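Local structure of TSSL1 (Pseudomonas aeruginosa, 4B62) at residues V40-D45 / V147-F152. The protein probably binds peptidoglycan through this C-terminal OmpA-like module, tying the membrane-embedded type VI secretion system to the cell wall. Numbering follows the deposited sequence. Where two conformers were deposited one is given.
Sequences VTIRGD and VEITVF. With EDO (1,2-ethanediol), chain B.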
# COMPACT_ATOMS: atom_id res chain seq x y z
N VAL A 40 -0.62 0.18 -7.40
CA VAL A 40 -1.19 1.32 -6.69
C VAL A 40 -0.24 1.67 -5.55
O VAL A 40 -0.01 0.86 -4.66
CB VAL A 40 -2.58 1.00 -6.12
CG1 VAL A 40 -3.17 2.24 -5.47
CG2 VAL A 40 -3.50 0.44 -7.19
N THR A 41 0.36 2.86 -5.63
CA THR A 41 1.24 3.36 -4.59
C THR A 41 0.45 4.28 -3.66
O THR A 41 -0.21 5.20 -4.13
CB THR A 41 2.44 4.11 -5.17
OG1 THR A 41 3.20 3.23 -6.00
CG2 THR A 41 3.34 4.65 -4.07
N ILE A 42 0.53 4.00 -2.37
CA ILE A 42 -0.17 4.79 -1.36
C ILE A 42 0.84 5.16 -0.27
O ILE A 42 1.41 4.28 0.39
CB ILE A 42 -1.34 4.02 -0.73
CG1 ILE A 42 -2.21 3.36 -1.79
CG2 ILE A 42 -2.15 4.96 0.17
CD1 ILE A 42 -3.44 2.65 -1.27
N ARG A 43 1.08 6.46 -0.07
CA ARG A 43 1.91 6.91 1.03
C ARG A 43 1.31 6.40 2.35
O ARG A 43 0.08 6.38 2.53
CB ARG A 43 1.98 8.44 1.09
CG ARG A 43 2.79 9.19 0.02
CD ARG A 43 2.74 10.68 0.39
NE ARG A 43 3.56 11.62 -0.39
CZ ARG A 43 3.19 12.22 -1.52
NH1 ARG A 43 2.00 11.97 -2.07
NH2 ARG A 43 4.01 13.08 -2.11
N GLY A 44 2.18 6.01 3.28
CA GLY A 44 1.71 5.57 4.60
C GLY A 44 0.83 6.61 5.28
O GLY A 44 -0.10 6.25 6.00
N ASP A 45 1.12 7.89 5.05
CA ASP A 45 0.36 8.97 5.68
C ASP A 45 -1.12 8.96 5.27
O ASP A 45 -1.94 9.55 5.96
CB ASP A 45 0.92 10.36 5.33
CG ASP A 45 2.41 10.49 5.60
OD1 ASP A 45 2.91 10.01 6.64
OD2 ASP A 45 3.10 11.11 4.75
N VAL A 147 2.92 1.86 0.88
CA VAL A 147 2.68 0.51 0.38
C VAL A 147 2.53 0.59 -1.14
O VAL A 147 2.05 1.59 -1.69
CB VAL A 147 1.44 -0.19 1.01
CG1 VAL A 147 1.67 -0.39 2.50
CG2 VAL A 147 0.16 0.58 0.77
N GLU A 148 2.96 -0.48 -1.81
CA GLU A 148 2.72 -0.68 -3.22
C GLU A 148 1.86 -1.92 -3.35
O GLU A 148 2.27 -3.01 -2.94
CB GLU A 148 4.03 -0.80 -4.01
CG GLU A 148 4.84 0.48 -4.01
CD GLU A 148 6.07 0.46 -4.92
OE1 GLU A 148 6.24 -0.52 -5.71
OE2 GLU A 148 6.87 1.43 -4.85
N ILE A 149 0.68 -1.74 -3.92
CA ILE A 149 -0.29 -2.82 -4.08
C ILE A 149 -0.28 -3.22 -5.57
O ILE A 149 -0.71 -2.45 -6.42
CB ILE A 149 -1.70 -2.38 -3.66
CG1 ILE A 149 -1.71 -1.91 -2.21
CG2 ILE A 149 -2.71 -3.50 -3.86
CD1 ILE A 149 -2.96 -1.17 -1.79
N THR A 150 0.23 -4.40 -5.86
CA THR A 150 0.34 -4.87 -7.23
C THR A 150 -0.74 -5.90 -7.49
O THR A 150 -0.81 -6.90 -6.79
CB THR A 150 1.73 -5.51 -7.47
OG1 THR A 150 2.74 -4.50 -7.35
CG2 THR A 150 1.82 -6.13 -8.85
N VAL A 151 -1.57 -5.64 -8.50
CA VAL A 151 -2.52 -6.64 -8.98
C VAL A 151 -1.99 -7.14 -10.32
O VAL A 151 -1.69 -6.36 -11.23
CB VAL A 151 -3.99 -6.14 -9.10
CG1 VAL A 151 -4.15 -5.07 -10.14
CG2 VAL A 151 -4.92 -7.31 -9.43
N PHE A 152 -1.90 -8.45 -10.42
CA PHE A 152 -1.45 -9.12 -11.62
C PHE A 152 -2.63 -9.39 -12.56
O PHE A 152 -3.78 -9.20 -12.21
CB PHE A 152 -0.77 -10.43 -11.23
CG PHE A 152 0.47 -10.23 -10.40
CD1 PHE A 152 1.69 -10.02 -11.01
CD2 PHE A 152 0.43 -10.25 -9.01
CE1 PHE A 152 2.84 -9.83 -10.27
CE2 PHE A 152 1.58 -10.06 -8.25
CZ PHE A 152 2.78 -9.85 -8.88
C1 EDO B . 5.88 -4.01 -7.98
O1 EDO B . 5.00 -4.64 -8.92
C2 EDO B . 7.14 -3.43 -8.63
O2 EDO B . 6.80 -2.42 -9.59
O HOH W 1 5.91 3.61 -6.28
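Ile42 and Ile149 cross on the buried face of two antiparallel strands, each laying its CD1 methyl against the other's, CD1 to CD1 at 3.9 Å. In Ile42, CG1 lies anti to the carbonyl carbon (chi1 -47°) and an extended chi2 carries CD1 outward from the sheet and partly across. The two methyls meet on a diagonal and fill the dip between Val40 and Val147, Ile42 CD1 near Val40 CG1 and Ile149 CD1 toward Val147 CG2. That CG2, held between its own backbone N and carbonyl carbon, sits 4.0 Å from Ile42 CB; Val40 and Ile149 meet more loosely, CB to CB at 4.3 Å. Ile42 continues onto Leu62 and Ile66 of helix 60-72.

Underneath, Val40 N to Ile149 O and Ile149 N to Val40 O are both 2.8 Å and nearly straight; Ile42 and Val147 exchange a second pair, Val147 N to Ile42 O the most bent (158° at the hydrogen). In this OmpA-like fold, the last strand, 146-152, sits mid-sheet between 37-43 and 77-82.

On the other face, the non-hydrogen-bonded pair Thr41 and Glu148 rise next to each other in the same direction, Thr41 OG1 3.8 Å from Glu148 CG. One water bridges them, 2.8 Å from Thr41 OG1 and donating to Glu148 OE2, which also takes a salt bridge from Arg146. Farther along, Thr150 OG1 is hydrogen-bonded to O1 of an ethanediol, likely a crystallisation additive, which Arg37 also holds.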